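TRNA (cytosine(38)-C(5))-methyltransferase (Schizosaccharomyces pombe, PDB 6FDF) methylates the C5 position of cytosine 38 in the anticodon loop of tRNA(Asp), and to a lower level in tRNA(Glu), using S-adenosyl-L-methionine as methyl donor. Local coordinates at residues Asp41-Ala46 / Tyr309-Asn314; Asn158-Pro163 / Asp184-Phe189; Glu267-Asn272 / Leu276-Phe281. One frame throughout, in Å; residues are numbered along the deposited sequence.

Overall arrangement
Along the chain, interaction 1 brackets the other two: its segments 41-46 and 309-314 lie far apart in sequence, with interaction 2 and then interaction 3 between them. Interaction 1 joins the start of helix 44-54 to the end of helix 305-313 beside the cofactor, which binds at the seven-stranded sheet. Interaction 2, centred 26 Å away on the opposite side of the chain's centre, packs two loops that flank strand 168-175 of that sheet. Interaction 3 belongs to the small three-stranded sheet, its centre 31 Å from interaction 1 and 32 Å from interaction 2. A probable hydrogen bond between Tyr-309 OH and Phe-281 O ties interactions 1 and 3, linking the cofactor-binding part to the smaller lobe.

Interaction 1 (Asp41-Ala46 / Tyr309-Asn314); sequences DINPQA and YRLLGN. With SAH (S-adenosyl-L-homocysteine), chain E.
The carboxamide of Asn-43 has Leu-311 above one side of its plane: the CD2 methyl sits over the nitrogen end, 4.0 Å from ND2. At the other end, OD1 is turned back to its own chain and caps helix 44-54, accepting weak bonds from Gln-45 N and Ala-46 N. A second flat group nearby is the adenine of S-adenosyl-L-homocysteine, and Ile-42 covers one of its faces. CG2 of Ile-42 stands above C4 of the base at 3.7 Å, and CB stands above C2. The carboxylate of Asp-41 takes the ribose: OD1 accepts from O2' of the cofactor at 2.6 Å, and OD2 accepts from O3' at 2.6 Å. This is the arrangement of class I methyltransferases, in which an acidic residue at the C-terminal end of the second strand of the Rossmann-like sheet, here strand 34-41, grips both ribose hydroxyls. A further bond comes to each oxygen. Asn-43 N reaches the anti lone pair of OD1 of Asp-41 at 2.8 Å in an Asx turn, while Gly-19 N donates to OD2, so the carboxylate is fixed in rotation. CG of Asp-41 is anti to the backbone N (chi1 -159°), which swings the group toward the sugar. On the helix 305-313 side Leu-311 does most of the touching. Besides meeting Asn-43, its CD2 packs on CB of Ala-46 at 4.2 Å, and its side chain also touches Ile-20, whose backbone N binds the cofactor. Just past the end of that helix, Asn-314 O comes to 3.3 Å from SD of the cofactor. Farther out, one water accepts from Arg-310 NH1 at 2.9 Å and, weakly, from Gln-45 NE2, bridging the two helices with no direct polar bond between the segments.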
loop_
_atom_site.group_PDB
_atom_site.type_symbol
_atom_site.label_atom_id
_atom_site.label_comp_id
_atom_site.label_asym_id
_atom_site.label_seq_id
_atom_site.Cartn_x
_atom_site.Cartn_y
_atom_site.Cartn_z
ATOM N N ASP A 41 -7.131 1.577 -13.038
ATOM C CA ASP A 41 -7.713 0.699 -12.033
ATOM C C ASP A 41 -9.100 0.299 -12.510
ATOM O O ASP A 41 -9.808 1.088 -13.142
ATOM C CB ASP A 41 -7.773 1.376 -10.654
ATOM C CG ASP A 41 -7.884 0.377 -9.511
ATOM O OD1 ASP A 41 -8.892 -0.361 -9.457
ATOM O OD2 ASP A 41 -6.957 0.329 -8.669
ATOM N N ILE A 42 -9.483 -0.937 -12.190
ATOM C CA ILE A 42 -10.784 -1.463 -12.590
ATOM C C ILE A 42 -11.883 -1.089 -11.604
ATOM O O ILE A 42 -13.073 -1.215 -11.935
ATOM C CB ILE A 42 -10.670 -2.991 -12.761
ATOM C CG1 ILE A 42 -11.813 -3.542 -13.611
ATOM C CG2 ILE A 42 -10.605 -3.682 -11.397
ATOM C CD1 ILE A 42 -11.688 -5.023 -13.887
ATOM N N ASN A 43 -11.524 -0.611 -10.415
ATOM C CA ASN A 43 -12.484 -0.324 -9.357
ATOM C C ASN A 43 -12.958 1.116 -9.508
ATOM O O ASN A 43 -12.178 2.044 -9.246
ATOM C CB ASN A 43 -11.835 -0.544 -7.989
ATOM C CG ASN A 43 -12.792 -0.317 -6.818
ATOM O OD1 ASN A 43 -13.731 0.468 -6.895
ATOM N ND2 ASN A 43 -12.541 -1.014 -5.721
ATOM N N PRO A 44 -14.204 1.360 -9.925
ATOM C CA PRO A 44 -14.652 2.757 -10.082
ATOM C C PRO A 44 -14.684 3.545 -8.779
ATOM O O PRO A 44 -14.564 4.775 -8.817
ATOM C CB PRO A 44 -16.054 2.611 -10.691
ATOM C CG PRO A 44 -16.496 1.239 -10.313
ATOM C CD PRO A 44 -15.259 0.390 -10.259
ATOM N N GLN A 45 -14.836 2.888 -7.626
ATOM C CA GLN A 45 -14.776 3.626 -6.367
ATOM C C GLN A 45 -13.372 4.169 -6.118
ATOM O O GLN A 45 -13.213 5.306 -5.660
ATOM C CB GLN A 45 -15.239 2.744 -5.207
ATOM C CG GLN A 45 -16.713 2.375 -5.283
ATOM C CD GLN A 45 -17.208 1.667 -4.040
ATOM O OE1 GLN A 45 -17.847 2.276 -3.180
ATOM N NE2 GLN A 45 -16.911 0.376 -3.934
ATOM N N ALA A 46 -12.344 3.366 -6.406
ATOM C CA ALA A 46 -10.971 3.852 -6.300
ATOM C C ALA A 46 -10.745 5.021 -7.247
ATOM O O ALA A 46 -10.146 6.039 -6.873
ATOM C CB ALA A 46 -9.987 2.724 -6.603
ATOM N N TYR A 309 -12.163 2.182 4.390
ATOM C CA TYR A 309 -11.381 1.152 5.073
ATOM C C TYR A 309 -10.945 0.067 4.099
ATOM O O TYR A 309 -9.821 -0.440 4.181
ATOM C CB TYR A 309 -12.184 0.510 6.204
ATOM C CG TYR A 309 -12.367 1.300 7.477
ATOM C CD1 TYR A 309 -11.286 1.589 8.302
ATOM C CD2 TYR A 309 -13.634 1.687 7.899
ATOM C CE1 TYR A 309 -11.455 2.278 9.488
ATOM C CE2 TYR A 309 -13.815 2.377 9.087
ATOM C CZ TYR A 309 -12.722 2.667 9.878
ATOM O OH TYR A 309 -12.889 3.343 11.067
ATOM N N ARG A 310 -11.827 -0.307 3.167
ATOM C CA ARG A 310 -11.478 -1.368 2.230
ATOM C C ARG A 310 -10.409 -0.904 1.255
ATOM O O ARG A 310 -9.492 -1.666 0.923
ATOM C CB ARG A 310 -12.727 -1.834 1.484
ATOM C CG ARG A 310 -13.840 -2.255 2.420
ATOM C CD ARG A 310 -15.046 -2.795 1.666
ATOM N NE ARG A 310 -16.117 -3.156 2.595
ATOM C CZ ARG A 310 -17.342 -2.642 2.564
ATOM N NH1 ARG A 310 -17.676 -1.769 1.624
ATOM N NH2 ARG A 310 -18.245 -3.029 3.456
ATOM N N LEU A 311 -10.519 0.339 0.777
ATOM C CA LEU A 311 -9.529 0.870 -0.151
ATOM C C LEU A 311 -8.188 1.059 0.545
ATOM O O LEU A 311 -7.133 0.771 -0.031
ATOM C CB LEU A 311 -10.024 2.194 -0.738
ATOM C CG LEU A 311 -11.282 2.113 -1.605
ATOM C CD1 LEU A 311 -11.751 3.505 -2.037
ATOM C CD2 LEU A 311 -11.016 1.226 -2.815
ATOM N N LEU A 312 -8.211 1.558 1.782
ATOM C CA LEU A 312 -6.975 1.745 2.535
ATOM C C LEU A 312 -6.321 0.409 2.863
ATOM O O LEU A 312 -5.090 0.289 2.846
ATOM C CB LEU A 312 -7.263 2.542 3.809
ATOM C CG LEU A 312 -7.495 4.035 3.561
ATOM C CD1 LEU A 312 -8.150 4.717 4.771
ATOM C CD2 LEU A 312 -6.177 4.722 3.197
ATOM N N GLY A 313 -7.134 -0.610 3.145
ATOM C CA GLY A 313 -6.614 -1.927 3.472
ATOM C C GLY A 313 -5.758 -2.529 2.379
ATOM O O GLY A 313 -4.921 -3.392 2.664
ATOM N N ASN A 314 -5.959 -2.098 1.131
ATOM C CA ASN A 314 -5.192 -2.563 -0.018
ATOM C C ASN A 314 -4.175 -1.547 -0.518
ATOM O O ASN A 314 -3.632 -1.720 -1.613
ATOM C CB ASN A 314 -6.137 -2.914 -1.169
ATOM C CG ASN A 314 -6.914 -4.169 -0.912
ATOM O OD1 ASN A 314 -6.419 -5.096 -0.272
ATOM N ND2 ASN A 314 -8.144 -4.219 -1.418
HETATM N N SAH E . -1.576 0.678 -4.956
HETATM C CA SAH E . -2.911 1.228 -4.874
HETATM C CB SAH E . -3.961 0.136 -4.649
HETATM C CG SAH E . -3.496 -1.212 -5.196
HETATM S SD SAH E . -4.508 -2.555 -4.653
HETATM C C SAH E . -2.972 2.259 -3.792
HETATM O O SAH E . -1.912 2.555 -3.198
HETATM O OXT SAH E . -4.081 2.781 -3.549
HETATM C "C5'" SAH E . -4.657 -3.315 -6.231
HETATM C "C4'" SAH E . -5.574 -2.469 -7.115
HETATM O "O4'" SAH E . -5.524 -3.018 -8.419
HETATM C "C3'" SAH E . -7.032 -2.468 -6.658
HETATM O "O3'" SAH E . -7.511 -1.127 -6.565
HETATM C "C2'" SAH E . -7.785 -3.170 -7.791
HETATM O "O2'" SAH E . -9.041 -2.543 -8.073
HETATM C "C1'" SAH E . -6.830 -3.017 -8.968
HETATM N N9 SAH E . -6.867 -4.134 -9.936
HETATM C C8 SAH E . -6.845 -5.455 -9.669
HETATM N N7 SAH E . -6.888 -6.175 -10.816
HETATM C C5 SAH E . -6.937 -5.313 -11.851
HETATM C C6 SAH E . -6.996 -5.408 -13.323
HETATM N N6 SAH E . -7.013 -6.610 -13.939
HETATM N N1 SAH E . -7.035 -4.246 -14.018
HETATM C C2 SAH E . -7.017 -3.045 -13.413
HETATM N N3 SAH E . -6.964 -2.885 -12.078
HETATM C C4 SAH E . -6.930 -3.968 -11.259
HETATM O O HOH W 1 -16.416 -1.133 -0.944
#

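Interaction 2 (Asn158-Pro163 / Asp184-Phe189); sequences NQFNIP and DDVFQF
Phe-187 and Phe-160 carry most of this contact, their rings lying almost parallel, planes 10° apart, but displaced so that only their rims face each other. The centroids are 4.7 Å apart. It is the CE1 corner of Phe-187 that comes over one face of Phe-160, toward the rim, and it approaches CZ of that ring to 3.5 Å. Val-186 fills the angle between them. Its CG1 methyl lies in the plane of the Phe-160 ring, at the edge, 3.8 Å from CZ, and at the same time stands above the rim of the Phe-187 ring. Gln-159, the third contributor, closes the rim of Phe-187: its backbone O lies near the ring plane, 3.6 Å from CE1, and its CB lies in plane at 3.8 Å from the same atom. With CG of Gln-159 anti to the carbonyl carbon (chi1 -60°), the side chain runs on past CZ of Phe-187, and its amide is turned 74° from the ring, while OE1 accepts from Ser-156 N. Cutting Phe-187 back to an alanine is likely to leave one face of Phe-160, CG1 of Val-186 and CB of Gln-159 without this partner and to open a gap between the loops. In sequence the segments come before and after strand 168-175, the reversed strand of class I methyltransferases: 158-163 is in the loop leading from strand 148-155, whereas residues 184-188 belong to a short 3-10 helix after strand 168-175. Helix 318-328 backs the contact, where Tyr-323 meets the ring of Phe-160 and also touches Val-186. No hydrogen bond crosses between the segments, so the join rests on dispersion and on the burial of carbon, with the electropositive ring edge of Phe-187 probably drawn a little to the Gln-159 carbonyl.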
loop_
_atom_site.group_PDB
_atom_site.type_symbol
_atom_site.label_atom_id
_atom_site.label_comp_id
_atom_site.label_asym_id
_atom_site.label_seq_id
_atom_site.Cartn_x
_atom_site.Cartn_y
_atom_site.Cartn_z
ATOM N N ASN A 158 7.478 -0.035 10.318
ATOM C CA ASN A 158 8.085 0.073 11.640
ATOM C C ASN A 158 9.606 -0.036 11.602
ATOM O O ASN A 158 10.238 -0.003 12.663
ATOM C CB ASN A 158 7.484 -0.964 12.599
ATOM C CG ASN A 158 7.630 -2.395 12.109
ATOM O OD1 ASN A 158 8.563 -2.734 11.379
ATOM N ND2 ASN A 158 6.708 -3.254 12.535
ATOM N N GLN A 159 10.205 -0.142 10.415
ATOM C CA GLN A 159 11.641 0.046 10.246
ATOM C C GLN A 159 12.000 1.499 9.985
ATOM O O GLN A 159 13.188 1.827 9.889
ATOM C CB GLN A 159 12.156 -0.811 9.088
ATOM C CG GLN A 159 11.948 -2.296 9.257
ATOM C CD GLN A 159 12.425 -3.069 8.046
ATOM O OE1 GLN A 159 11.804 -3.020 6.986
ATOM N NE2 GLN A 159 13.546 -3.766 8.189
ATOM N N PHE A 160 10.997 2.365 9.852
ATOM C CA PHE A 160 11.183 3.765 9.505
ATOM C C PHE A 160 10.500 4.651 10.542
ATOM O O PHE A 160 10.072 5.764 10.230
ATOM C CB PHE A 160 10.636 4.056 8.107
ATOM C CG PHE A 160 11.303 3.263 7.008
ATOM C CD1 PHE A 160 10.854 1.987 6.686
ATOM C CD2 PHE A 160 12.365 3.792 6.291
ATOM C CE1 PHE A 160 11.454 1.254 5.672
ATOM C CE2 PHE A 160 12.973 3.063 5.274
ATOM C CZ PHE A 160 12.518 1.793 4.966
ATOM N N ASN A 161 10.404 4.168 11.786
ATOM C CA ASN A 161 9.823 4.932 12.895
ATOM C C ASN A 161 8.371 5.284 12.621
ATOM O O ASN A 161 7.927 6.409 12.859
ATOM C CB ASN A 161 10.606 6.197 13.179
ATOM C CG ASN A 161 10.228 6.860 14.494
ATOM O OD1 ASN A 161 9.732 6.214 15.416
ATOM N ND2 ASN A 161 10.479 8.165 14.587
ATOM N N ILE A 162 7.628 4.321 12.099
ATOM C CA ILE A 162 6.200 4.466 11.879
ATOM C C ILE A 162 5.550 3.334 12.664
ATOM O O ILE A 162 5.901 2.168 12.466
ATOM C CB ILE A 162 5.830 4.391 10.389
ATOM C CG1 ILE A 162 6.535 5.509 9.615
ATOM C CG2 ILE A 162 4.320 4.456 10.209
ATOM C CD1 ILE A 162 6.615 5.257 8.114
ATOM N N PRO A 163 4.627 3.622 13.576
ATOM C CA PRO A 163 4.109 2.586 14.488
ATOM C C PRO A 163 3.015 1.734 13.851
ATOM O O PRO A 163 1.887 1.647 14.340
ATOM C CB PRO A 163 3.592 3.422 15.666
ATOM C CG PRO A 163 3.137 4.698 15.025
ATOM C CD PRO A 163 4.138 4.967 13.927
ATOM N N ASP A 184 18.910 -1.674 0.775
ATOM C CA ASP A 184 19.187 -1.147 2.104
ATOM C C ASP A 184 19.634 0.308 2.079
ATOM O O ASP A 184 19.672 0.941 3.140
ATOM C CB ASP A 184 20.248 -2.008 2.789
ATOM C CG ASP A 184 19.760 -3.415 3.071
ATOM O OD1 ASP A 184 18.587 -3.570 3.472
ATOM O OD2 ASP A 184 20.550 -4.365 2.898
ATOM N N ASP A 185 19.980 0.849 0.905
ATOM C CA ASP A 185 20.335 2.261 0.818
ATOM C C ASP A 185 19.163 3.153 1.196
ATOM O O ASP A 185 19.367 4.320 1.548
ATOM C CB ASP A 185 20.829 2.594 -0.590
ATOM C CG ASP A 185 21.982 1.705 -1.026
ATOM O OD1 ASP A 185 22.809 1.348 -0.164
ATOM O OD2 ASP A 185 22.057 1.361 -2.226
ATOM N N VAL A 186 17.945 2.609 1.157
ATOM C CA VAL A 186 16.745 3.374 1.448
ATOM C C VAL A 186 16.751 3.909 2.872
ATOM O O VAL A 186 16.065 4.893 3.163
ATOM C CB VAL A 186 15.507 2.489 1.176
ATOM C CG1 VAL A 186 15.255 1.512 2.319
ATOM C CG2 VAL A 186 14.296 3.330 0.899
ATOM N N PHE A 187 17.512 3.286 3.776
ATOM C CA PHE A 187 17.526 3.748 5.158
ATOM C C PHE A 187 18.322 5.033 5.331
ATOM O O PHE A 187 18.124 5.737 6.325
ATOM C CB PHE A 187 18.048 2.628 6.068
ATOM C CG PHE A 187 17.083 1.489 6.185
ATOM C CD1 PHE A 187 15.947 1.611 6.971
ATOM C CD2 PHE A 187 17.252 0.337 5.439
ATOM C CE1 PHE A 187 15.026 0.583 7.051
ATOM C CE2 PHE A 187 16.320 -0.687 5.500
ATOM C CZ PHE A 187 15.217 -0.570 6.318
ATOM N N GLN A 188 19.195 5.368 4.378
ATOM C CA GLN A 188 19.880 6.653 4.393
ATOM C C GLN A 188 18.919 7.814 4.180
ATOM O O GLN A 188 19.305 8.968 4.400
ATOM C CB GLN A 188 20.979 6.689 3.331
ATOM C CG GLN A 188 22.098 5.687 3.568
ATOM C CD GLN A 188 22.959 5.469 2.339
ATOM O OE1 GLN A 188 23.202 6.395 1.564
ATOM N NE2 GLN A 188 23.424 4.239 2.152
ATOM N N PHE A 189 17.674 7.529 3.792
ATOM C CA PHE A 189 16.643 8.541 3.612
ATOM C C PHE A 189 15.755 8.706 4.826
ATOM O O PHE A 189 15.128 9.759 4.972
ATOM C CB PHE A 189 15.730 8.209 2.429
ATOM C CG PHE A 189 16.417 8.220 1.112
ATOM C CD1 PHE A 189 16.960 9.392 0.614
ATOM C CD2 PHE A 189 16.482 7.073 0.345
ATOM C CE1 PHE A 189 17.584 9.411 -0.615
ATOM C CE2 PHE A 189 17.103 7.085 -0.887
ATOM C CZ PHE A 189 17.653 8.256 -1.370
#

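Interaction 3 (Glu267-Asn272 / Leu276-Phe281); sequences EQFERN and LQLRYF
Phe-269, midway along the short helix 265-272, has its CA 7.2 Å from the CA of Leu-276, where the chain, after the three residues that follow Asn-272, leads into strand 278-279, and no hydrogen bond joins the two backbones. The link is made by side chains, and Leu-276 is the middle of it. Its two methyls part to meet two consecutive helix residues. CD1 touches CD2 of Phe-269 at 3.7 Å, coming at the ring obliquely, with the two side chains crossing at about a right angle. CD2 of Leu-276 meets CG of Gln-268, also at 3.7 Å, and there the chains slide past each other in opposite directions. With CG of Gln-268 anti to the backbone N (chi1 178°), CB and CG lie along the leucine, and the chain bends only beyond them. Further on, Leu-278 adds a looser touch, with CD1 4.4 Å from CE2 of Phe-269. No hydrogen bond crosses between the segments. The helix carries its charges separately: Arg-271 NH1 lies 3.2 Å from Glu-267 OE1 in a salt bridge of charges alone, the carboxylate sitting over one face of the guanidinium. Beyond the leucines, Arg-279 NH1 donates to Tyr-280 O at 3.1 Å and pairs with Glu-285, while its guanidinium makes a cation-pi contact with Trp-212. The piece belongs to the smaller lobe, which in C5-methyltransferases generally contributes to target recognition. Strand 278-279 runs antiparallel to strand 256-258, and its backbone also bonds to Val-217, with Tyr-280 bonding to Tyr-215; Leu-278 packs on Ile-256 and Ile-231. Helix 265-272 lies against the same sheet through Phe-269, which touches Ile-231 of strand 231-232 and meets the ring of His-227.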
loop_
_atom_site.group_PDB
_atom_site.type_symbol
_atom_site.label_atom_id
_atom_site.label_comp_id
_atom_site.label_asym_id
_atom_site.label_seq_id
_atom_site.Cartn_x
_atom_site.Cartn_y
_atom_site.Cartn_z
ATOM N N GLU A 267 -6.262 -7.996 32.579
ATOM C CA GLU A 267 -7.017 -8.130 33.816
ATOM C C GLU A 267 -8.357 -7.416 33.720
ATOM O O GLU A 267 -9.392 -7.964 34.122
ATOM C CB GLU A 267 -6.192 -7.583 34.982
ATOM C CG GLU A 267 -6.757 -7.837 36.358
ATOM C CD GLU A 267 -5.863 -7.267 37.446
ATOM O OE1 GLU A 267 -5.796 -6.024 37.559
ATOM O OE2 GLU A 267 -5.231 -8.055 38.182
ATOM N N GLN A 268 -8.365 -6.192 33.188
ATOM C CA GLN A 268 -9.623 -5.467 33.067
ATOM C C GLN A 268 -10.542 -6.121 32.040
ATOM O O GLN A 268 -11.769 -6.061 32.183
ATOM C CB GLN A 268 -9.359 -4.006 32.692
ATOM C CG GLN A 268 -10.619 -3.173 32.500
ATOM C CD GLN A 268 -11.529 -3.179 33.722
ATOM O OE1 GLN A 268 -12.752 -3.218 33.596
ATOM N NE2 GLN A 268 -10.935 -3.113 34.909
ATOM N N PHE A 269 -9.970 -6.759 31.019
ATOM C CA PHE A 269 -10.795 -7.383 29.988
ATOM C C PHE A 269 -11.724 -8.431 30.590
ATOM O O PHE A 269 -12.905 -8.505 30.230
ATOM C CB PHE A 269 -9.912 -7.997 28.904
ATOM C CG PHE A 269 -10.658 -8.352 27.643
ATOM C CD1 PHE A 269 -11.348 -9.553 27.543
ATOM C CD2 PHE A 269 -10.675 -7.484 26.566
ATOM C CE1 PHE A 269 -12.043 -9.885 26.388
ATOM C CE2 PHE A 269 -11.369 -7.807 25.401
ATOM C CZ PHE A 269 -12.051 -9.014 25.317
ATOM N N GLU A 270 -11.211 -9.247 31.520
ATOM C CA GLU A 270 -12.059 -10.240 32.171
ATOM C C GLU A 270 -13.039 -9.590 33.138
ATOM O O GLU A 270 -14.148 -10.101 33.334
ATOM C CB GLU A 270 -11.197 -11.272 32.903
ATOM C CG GLU A 270 -10.242 -12.044 32.002
ATOM C CD GLU A 270 -10.938 -12.703 30.819
ATOM O OE1 GLU A 270 -12.099 -13.145 30.969
ATOM O OE2 GLU A 270 -10.321 -12.776 29.738
ATOM N N ARG A 271 -12.648 -8.468 33.747
ATOM C CA ARG A 271 -13.516 -7.798 34.710
ATOM C C ARG A 271 -14.727 -7.186 34.019
ATOM O O ARG A 271 -15.874 -7.455 34.398
ATOM C CB ARG A 271 -12.720 -6.736 35.472
ATOM C CG ARG A 271 -11.701 -7.326 36.446
ATOM C CD ARG A 271 -10.880 -6.260 37.161
ATOM N NE ARG A 271 -10.047 -6.847 38.211
ATOM C CZ ARG A 271 -9.025 -6.228 38.798
ATOM N NH1 ARG A 271 -8.691 -4.995 38.436
ATOM N NH2 ARG A 271 -8.333 -6.843 39.748
ATOM N N ASN A 272 -14.484 -6.345 33.008
ATOM C CA ASN A 272 -15.552 -5.713 32.233
ATOM C C ASN A 272 -14.891 -5.165 30.968
ATOM O O ASN A 272 -14.332 -4.064 30.993
ATOM C CB ASN A 272 -16.249 -4.618 33.027
ATOM C CG ASN A 272 -17.242 -3.820 32.190
ATOM O OD1 ASN A 272 -17.595 -4.204 31.074
ATOM N ND2 ASN A 272 -17.698 -2.699 32.735
ATOM N N LEU A 276 -13.009 -0.858 28.937
ATOM C CA LEU A 276 -11.783 -0.488 28.247
ATOM C C LEU A 276 -12.004 0.581 27.190
ATOM O O LEU A 276 -11.017 1.129 26.684
ATOM C CB LEU A 276 -11.153 -1.719 27.594
ATOM C CG LEU A 276 -10.545 -2.726 28.570
ATOM C CD1 LEU A 276 -10.209 -4.025 27.849
ATOM C CD2 LEU A 276 -9.311 -2.134 29.239
ATOM N N GLN A 277 -13.259 0.879 26.844
ATOM C CA GLN A 277 -13.580 1.909 25.856
ATOM C C GLN A 277 -12.821 1.657 24.557
ATOM O O GLN A 277 -12.101 2.518 24.045
ATOM C CB GLN A 277 -13.288 3.308 26.403
ATOM C CG GLN A 277 -13.948 3.612 27.735
ATOM C CD GLN A 277 -13.623 5.009 28.232
ATOM O OE1 GLN A 277 -13.076 5.182 29.320
ATOM N NE2 GLN A 277 -13.950 6.015 27.428
ATOM N N LEU A 278 -12.988 0.447 24.025
ATOM C CA LEU A 278 -12.284 0.035 22.820
ATOM C C LEU A 278 -13.001 0.571 21.591
ATOM O O LEU A 278 -14.223 0.435 21.469
ATOM C CB LEU A 278 -12.208 -1.490 22.757
ATOM C CG LEU A 278 -11.439 -2.140 23.906
ATOM C CD1 LEU A 278 -11.845 -3.601 24.071
ATOM C CD2 LEU A 278 -9.951 -2.034 23.652
ATOM N N ARG A 279 -12.239 1.158 20.671
ATOM C CA ARG A 279 -12.782 1.637 19.410
ATOM C C ARG A 279 -11.870 1.223 18.265
ATOM O O ARG A 279 -10.678 0.973 18.455
ATOM C CB ARG A 279 -12.958 3.165 19.403
ATOM C CG ARG A 279 -11.659 3.980 19.384
ATOM C CD ARG A 279 -11.998 5.450 19.107
ATOM N NE ARG A 279 -10.870 6.379 19.211
ATOM C CZ ARG A 279 -10.033 6.654 18.211
ATOM N NH1 ARG A 279 -10.169 6.046 17.036
ATOM N NH2 ARG A 279 -9.049 7.532 18.387
ATOM N N TYR A 280 -12.447 1.152 17.063
ATOM C CA TYR A 280 -11.640 1.028 15.859
ATOM C C TYR A 280 -10.906 2.338 15.596
ATOM O O TYR A 280 -11.361 3.415 15.987
ATOM C CB TYR A 280 -12.520 0.672 14.655
ATOM C CG TYR A 280 -13.272 -0.626 14.840
ATOM C CD1 TYR A 280 -12.612 -1.849 14.742
ATOM C CD2 TYR A 280 -14.637 -0.635 15.111
ATOM C CE1 TYR A 280 -13.287 -3.045 14.922
ATOM C CE2 TYR A 280 -15.323 -1.828 15.287
ATOM C CZ TYR A 280 -14.642 -3.029 15.187
ATOM O OH TYR A 280 -15.317 -4.221 15.363
ATOM N N PHE A 281 -9.752 2.242 14.939
ATOM C CA PHE A 281 -9.171 3.434 14.337
ATOM C C PHE A 281 -10.125 3.976 13.286
ATOM O O PHE A 281 -10.782 3.213 12.575
ATOM C CB PHE A 281 -7.812 3.116 13.706
ATOM C CG PHE A 281 -6.738 2.811 14.710
ATOM C CD1 PHE A 281 -6.086 3.835 15.379
ATOM C CD2 PHE A 281 -6.376 1.503 14.985
ATOM C CE1 PHE A 281 -5.097 3.556 16.307
ATOM C CE2 PHE A 281 -5.388 1.221 15.911
ATOM C CZ PHE A 281 -4.749 2.251 16.574
#